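Local coordinates for protein putative glutathionylspermidine synthase (Methylobacillus flagellatus, PDB 3N6X) that is of unproven function but, as a circularly permuted ATP-grasp family member, probably acts as an ATP-dependent ligase related to glutathionylspermidine synthase, at residues 25-30 and 185-190; 75-80 and 467-472. All blocks are in the same frame, centred on the assembly; numbering follows the deposited sequence. Where two conformers were deposited one is given.

Interaction 1 of 2, residues 25-30 and 185-190; sequences AEYAAW and PELFRR
Leu-187 lays both methyls against one face of the Trp-30 indole. Leu-187 CD2 forms a CH-pi contact 3.6 Å from the centroid of the Trp-30 six-membered ring, almost on the ring normal. Leu-187 CD1 lies over the same face near the CG corner, 3.5 Å from Trp-30 CG. CB of Trp-30 points toward helix 185-190, and CG stands anti to the backbone N (chi1 171°). The indole edge is used as well. Trp-30 NE1 donates to Glu-186 OE2 (3.1 Å), nearly in the ring plane, and reaches the anti side of the carboxylate. Glu-186 bends at chi2 to bring its carboxylate there. Arg-190 grips Glu-26 side-on. Arg-190 NE (2.7 Å) and Arg-190 NH2 (2.9 Å) both bind Glu-26 OE2, so one oxygen takes two bonds of this salt bridge. The carboxylate and guanidinium planes are turned 45° apart. The guanidinium also rests one face on Trp-30 CA, and its NH2 touches CB of Ala-29. Tyr-27 CE1 touches Leu-187 CD2, with the methyl oblique to the phenol ring. An alanine at Trp-30 would probably leave a gap over the Leu-187 methyls and Glu-186 OE2 without its indole donor. Phe-184 meets the Trp-30 ring edge-to-face. The arrangement is a helix-helix packing: the two short segments run roughly opposite ways, 145° apart in direction, with the salt bridge beside an apolar centre.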
loop_
_atom_site.group_PDB
_atom_site.type_symbol
_atom_site.label_atom_id
_atom_site.label_comp_id
_atom_site.label_asym_id
_atom_site.label_seq_id
_atom_site.Cartn_x
_atom_site.Cartn_y
_atom_site.Cartn_z
ATOM N N ALA A 25 -3.323 25.190 -12.517
ATOM C CA ALA A 25 -3.414 26.639 -12.798
ATOM C C ALA A 25 -3.804 27.431 -11.546
ATOM O O ALA A 25 -3.102 28.382 -11.171
ATOM C CB ALA A 25 -4.418 26.898 -13.920
ATOM N N GLU A 26 -4.884 26.988 -10.857
ATOM C CA GLU A 26 -5.369 27.613 -9.632
ATOM C C GLU A 26 -4.323 27.585 -8.509
ATOM O O GLU A 26 -4.234 28.546 -7.735
ATOM C CB GLU A 26 -6.685 26.972 -9.183
ATOM C CG GLU A 26 -7.471 27.815 -8.198
ATOM C CD GLU A 26 -8.014 29.119 -8.750
ATOM O OE1 GLU A 26 -8.765 29.073 -9.749
ATOM O OE2 GLU A 26 -7.705 30.185 -8.170
ATOM N N TYR A 27 -3.513 26.508 -8.433
ATOM C CA TYR A 27 -2.459 26.415 -7.415
ATOM C C TYR A 27 -1.343 27.408 -7.724
ATOM O O TYR A 27 -0.811 28.032 -6.807
ATOM C CB TYR A 27 -1.904 24.973 -7.294
ATOM C CG TYR A 27 -0.852 24.833 -6.211
ATOM C CD1 TYR A 27 -1.214 24.622 -4.884
ATOM C CD2 TYR A 27 0.506 24.968 -6.504
ATOM C CE1 TYR A 27 -0.254 24.538 -3.876
ATOM C CE2 TYR A 27 1.474 24.897 -5.501
ATOM C CZ TYR A 27 1.089 24.674 -4.189
ATOM O OH TYR A 27 2.031 24.599 -3.184
ATOM N N ALA A 28 -0.995 27.563 -9.021
ATOM C CA ALA A 28 0.034 28.512 -9.473
ATOM C C ALA A 28 -0.388 29.959 -9.149
ATOM O O ALA A 28 0.436 30.749 -8.677
ATOM C CB ALA A 28 0.261 28.357 -10.967
ATOM N N ALA A 29 -1.692 30.277 -9.357
ATOM C CA ALA A 29 -2.276 31.583 -9.041
ATOM C C ALA A 29 -2.137 31.870 -7.544
ATOM O O ALA A 29 -1.512 32.866 -7.168
ATOM C CB ALA A 29 -3.745 31.612 -9.450
ATOM N N TRP A 30 -2.644 30.950 -6.687
ATOM C CA TRP A 30 -2.533 31.062 -5.233
ATOM C C TRP A 30 -1.071 31.257 -4.810
ATOM O O TRP A 30 -0.788 32.080 -3.934
ATOM C CB TRP A 30 -3.122 29.812 -4.551
ATOM C CG TRP A 30 -2.851 29.744 -3.076
ATOM C CD1 TRP A 30 -3.589 30.307 -2.079
ATOM C CD2 TRP A 30 -1.756 29.070 -2.434
ATOM N NE1 TRP A 30 -3.027 30.024 -0.855
ATOM C CE2 TRP A 30 -1.902 29.263 -1.043
ATOM C CE3 TRP A 30 -0.681 28.291 -2.900
ATOM C CZ2 TRP A 30 -1.010 28.720 -0.114
ATOM C CZ3 TRP A 30 0.212 27.767 -1.979
ATOM C CH2 TRP A 30 0.039 27.977 -0.603
ATOM N N PRO A 185 -6.239 26.886 4.567
ATOM C CA PRO A 185 -7.686 26.711 4.334
ATOM C C PRO A 185 -8.177 27.368 3.045
ATOM O O PRO A 185 -9.014 26.796 2.347
ATOM C CB PRO A 185 -8.329 27.343 5.585
ATOM C CG PRO A 185 -7.252 28.175 6.206
ATOM C CD PRO A 185 -5.978 27.466 5.902
ATOM N N GLU A 186 -7.604 28.529 2.692
ATOM C CA GLU A 186 -7.985 29.275 1.484
ATOM C C GLU A 186 -7.770 28.473 0.176
ATOM O O GLU A 186 -8.506 28.666 -0.792
ATOM C CB GLU A 186 -7.279 30.651 1.442
ATOM C CG GLU A 186 -5.777 30.597 1.160
ATOM C CD GLU A 186 -4.850 30.304 2.333
ATOM O OE1 GLU A 186 -5.350 30.013 3.445
ATOM O OE2 GLU A 186 -3.617 30.369 2.132
ATOM N N LEU A 187 -6.786 27.549 0.172
ATOM C CA LEU A 187 -6.466 26.694 -0.978
ATOM C C LEU A 187 -7.592 25.680 -1.230
ATOM O O LEU A 187 -7.917 25.383 -2.379
ATOM C CB LEU A 187 -5.138 25.972 -0.708
ATOM C CG LEU A 187 -4.241 25.621 -1.890
ATOM C CD1 LEU A 187 -4.398 26.588 -3.035
ATOM C CD2 LEU A 187 -2.799 25.531 -1.445
ATOM N N PHE A 188 -8.221 25.204 -0.159
ATOM C CA PHE A 188 -9.329 24.259 -0.239
ATOM C C PHE A 188 -10.622 24.930 -0.708
ATOM O O PHE A 188 -11.580 24.239 -1.085
ATOM C CB PHE A 188 -9.512 23.521 1.098
ATOM C CG PHE A 188 -8.424 22.502 1.341
ATOM C CD1 PHE A 188 -7.191 22.886 1.870
ATOM C CD2 PHE A 188 -8.599 21.171 0.974
ATOM C CE1 PHE A 188 -6.171 21.948 2.062
ATOM C CE2 PHE A 188 -7.579 20.234 1.171
ATOM C CZ PHE A 188 -6.377 20.624 1.723
ATOM N N ARG A 189 -10.646 26.277 -0.704
ATOM C CA ARG A 189 -11.783 27.045 -1.203
ATOM C C ARG A 189 -11.682 27.114 -2.738
ATOM O O ARG A 189 -12.700 27.053 -3.426
ATOM C CB ARG A 189 -11.786 28.462 -0.582
ATOM C CG ARG A 189 -13.045 29.295 -0.874
ATOM C CD ARG A 189 -12.942 30.704 -0.284
ATOM N NE ARG A 189 -11.792 31.434 -0.826
ATOM C CZ ARG A 189 -10.829 31.970 -0.083
ATOM N NH1 ARG A 189 -10.898 31.924 1.241
ATOM N NH2 ARG A 189 -9.802 32.582 -0.660
ATOM N N ARG A 190 -10.434 27.195 -3.266
ATOM C CA ARG A 190 -10.138 27.286 -4.708
ATOM C C ARG A 190 -10.235 25.953 -5.459
ATOM O O ARG A 190 -10.431 25.965 -6.673
ATOM C CB ARG A 190 -8.763 27.925 -4.941
ATOM C CG ARG A 190 -8.617 29.308 -4.295
ATOM C CD ARG A 190 -7.190 29.810 -4.335
ATOM N NE ARG A 190 -6.912 30.508 -5.589
ATOM C CZ ARG A 190 -6.333 31.699 -5.665
ATOM N NH1 ARG A 190 -5.947 32.329 -4.562
ATOM N NH2 ARG A 190 -6.127 32.266 -6.844
#

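Interaction 2 of 2, residues 75-80 and 467-472; sequences VPRILS and KDTWIL
Arg-77 pairs with Thr-469, Ile-78 with Trp-470 and Leu-79 with Ile-471 in a parallel beta arrangement, within the mixed sheet of this ATP-grasp family protein. Four backbone bonds hold it. Arg-77 N binds Asp-468 O, Trp-470 N binds Arg-77 O, Leu-79 N binds Trp-470 O and Leu-472 N binds Leu-79 O. On the face with Ile-78 and Trp-470, the CB and CG of Pro-76 press on one face of the indole. Pro-76 CG is 3.5 Å from the centroid of the six-membered ring of Trp-470, and CB is over the centre of the ring system. Ile-78 lies beside the indole, its CG1 3.8 Å from Trp-470 CE3. On the other face Leu-79 CD1 meets Thr-469 CG2 and Ile-471 CD1. The Lys-467 chain bends at chi4 (-94°), and its NZ donates to Val-75 O (2.8 Å). The same NZ has a salt bridge to Asp-73 and a hydrogen bond to Pro-415 O. In the second shell, Arg-77 pairs with Glu-12, and Thr-469 OG1 is hydrogen-bonded to Ala-445 O. Asp-468, salt-bridged to Arg-177, probably helps set the turn of the indole: Trp-470 NE1 donates to Asp-468 OD2 (2.8 Å) from above the carboxylate plane.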
loop_
_atom_site.group_PDB
_atom_site.type_symbol
_atom_site.label_atom_id
_atom_site.label_comp_id
_atom_site.label_asym_id
_atom_site.label_seq_id
_atom_site.Cartn_x
_atom_site.Cartn_y
_atom_site.Cartn_z
ATOM N N VAL A 75 3.375 21.022 -1.623
ATOM C CA VAL A 75 2.779 21.035 -2.965
ATOM C C VAL A 75 1.973 19.743 -3.142
ATOM O O VAL A 75 2.553 18.652 -3.108
ATOM C CB VAL A 75 3.812 21.238 -4.098
ATOM C CG1 VAL A 75 3.111 21.484 -5.436
ATOM C CG2 VAL A 75 4.771 22.383 -3.769
ATOM N N PRO A 76 0.621 19.824 -3.210
ATOM C CA PRO A 76 -0.168 18.592 -3.294
ATOM C C PRO A 76 -0.031 17.884 -4.634
ATOM O O PRO A 76 0.282 18.507 -5.656
ATOM C CB PRO A 76 -1.601 19.076 -3.070
ATOM C CG PRO A 76 -1.598 20.482 -3.564
ATOM C CD PRO A 76 -0.244 21.025 -3.217
ATOM N N ARG A 77 -0.290 16.581 -4.627
ATOM C CA ARG A 77 -0.361 15.781 -5.831
ATOM C C ARG A 77 -1.837 15.821 -6.235
ATOM O O ARG A 77 -2.676 15.260 -5.536
ATOM C CB ARG A 77 0.110 14.339 -5.520
ATOM C CG ARG A 77 -0.088 13.356 -6.642
ATOM C CD ARG A 77 1.061 13.403 -7.617
ATOM N NE ARG A 77 0.868 12.474 -8.724
ATOM C CZ ARG A 77 1.189 11.184 -8.680
ATOM N NH1 ARG A 77 1.687 10.653 -7.567
ATOM N NH2 ARG A 77 0.991 10.408 -9.738
ATOM N N ILE A 78 -2.176 16.613 -7.259
ATOM C CA ILE A 78 -3.586 16.796 -7.650
ATOM C C ILE A 78 -3.974 15.871 -8.782
ATOM O O ILE A 78 -3.271 15.806 -9.779
ATOM C CB ILE A 78 -3.935 18.294 -7.966
ATOM C CG1 ILE A 78 -3.319 19.256 -6.915
ATOM C CG2 ILE A 78 -5.454 18.491 -8.071
ATOM C CD1 ILE A 78 -3.398 20.750 -7.276
ATOM N N LEU A 79 -5.108 15.157 -8.629
ATOM C CA LEU A 79 -5.648 14.260 -9.653
ATOM C C LEU A 79 -7.064 14.674 -9.972
ATOM O O LEU A 79 -7.819 15.001 -9.065
ATOM C CB LEU A 79 -5.622 12.786 -9.172
ATOM C CG LEU A 79 -4.241 12.219 -8.752
ATOM C CD1 LEU A 79 -4.397 10.929 -7.968
ATOM C CD2 LEU A 79 -3.332 11.999 -9.961
ATOM N N SER A 80 -7.428 14.694 -11.261
ATOM C CA SER A 80 -8.778 15.082 -11.674
ATOM C C SER A 80 -9.787 13.997 -11.364
ATOM O O SER A 80 -9.411 12.837 -11.161
ATOM C CB SER A 80 -8.809 15.428 -13.167
ATOM O OG SER A 80 -8.649 14.282 -13.989
ATOM N N LYS A 467 3.515 13.802 0.541
ATOM C CA LYS A 467 2.693 14.883 0.019
ATOM C C LYS A 467 1.253 14.535 0.293
ATOM O O LYS A 467 0.931 13.359 0.484
ATOM C CB LYS A 467 2.877 15.002 -1.503
ATOM C CG LYS A 467 4.176 15.640 -1.942
ATOM C CD LYS A 467 4.264 15.635 -3.446
ATOM C CE LYS A 467 5.407 16.471 -3.960
ATOM N NZ LYS A 467 4.972 17.852 -4.283
ATOM N N ASP A 468 0.372 15.531 0.257
ATOM C CA ASP A 468 -1.067 15.307 0.336
ATOM C C ASP A 468 -1.526 14.991 -1.085
ATOM O O ASP A 468 -0.975 15.548 -2.034
ATOM C CB ASP A 468 -1.771 16.584 0.847
ATOM C CG ASP A 468 -3.269 16.461 1.090
ATOM O OD1 ASP A 468 -3.797 15.322 1.015
ATOM O OD2 ASP A 468 -3.911 17.496 1.363
ATOM N N THR A 469 -2.486 14.078 -1.245
ATOM C CA THR A 469 -3.031 13.748 -2.570
ATOM C C THR A 469 -4.448 14.264 -2.655
ATOM O O THR A 469 -5.313 13.854 -1.863
ATOM C CB THR A 469 -2.956 12.222 -2.857
ATOM O OG1 THR A 469 -1.630 11.767 -2.641
ATOM C CG2 THR A 469 -3.402 11.866 -4.280
ATOM N N TRP A 470 -4.694 15.163 -3.609
ATOM C CA TRP A 470 -6.009 15.755 -3.810
ATOM C C TRP A 470 -6.740 15.079 -4.949
ATOM O O TRP A 470 -6.227 15.031 -6.066
ATOM C CB TRP A 470 -5.880 17.247 -4.124
ATOM C CG TRP A 470 -5.406 18.111 -2.988
ATOM C CD1 TRP A 470 -5.092 17.718 -1.718
ATOM C CD2 TRP A 470 -5.227 19.530 -3.026
ATOM N NE1 TRP A 470 -4.696 18.803 -0.971
ATOM C CE2 TRP A 470 -4.771 19.931 -1.750
ATOM C CE3 TRP A 470 -5.405 20.511 -4.025
ATOM C CZ2 TRP A 470 -4.512 21.271 -1.436
ATOM C CZ3 TRP A 470 -5.126 21.833 -3.720
ATOM C CH2 TRP A 470 -4.692 22.205 -2.438
ATOM N N ILE A 471 -7.940 14.563 -4.681
ATOM C CA ILE A 471 -8.798 14.028 -5.725
ATOM C C ILE A 471 -9.929 15.020 -5.896
ATOM O O ILE A 471 -10.641 15.323 -4.930
ATOM C CB ILE A 471 -9.284 12.560 -5.441
ATOM C CG1 ILE A 471 -8.170 11.524 -5.784
ATOM C CG2 ILE A 471 -10.537 12.231 -6.259
ATOM C CD1 ILE A 471 -6.988 11.427 -4.851
ATOM N N LEU A 472 -10.026 15.621 -7.086
ATOM C CA LEU A 472 -11.054 16.626 -7.368
ATOM C C LEU A 472 -12.415 16.000 -7.565
ATOM O O LEU A 472 -12.513 14.918 -8.147
ATOM C CB LEU A 472 -10.662 17.505 -8.566
ATOM C CG LEU A 472 -9.325 18.262 -8.433
ATOM C CD1 LEU A 472 -9.224 19.353 -9.475
ATOM C CD2 LEU A 472 -9.131 18.849 -6.991
#

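From the N terminus, the chain first forms helix 25-33 and then reaches strand 77-79. Helix 185-190 comes back to residues 25-30, and interaction 1 closes a loop of 154 residues. Strand 464-471, near the C terminus, returns to residues 75-80, and interaction 2 closes a loop of 386 residues. The segments alternate along the chain, so the two loops cross. Interaction 1 joins two helices; interaction 2 joins early and late strands of the mixed sheet. Their centres lie about 12 Å apart and they touch directly: Leu-187 CG packs 3.5 Å from Trp-470 CH2, and Tyr-27 packs on Val-75 and Pro-76. The helix pair is thereby seated against the sheet.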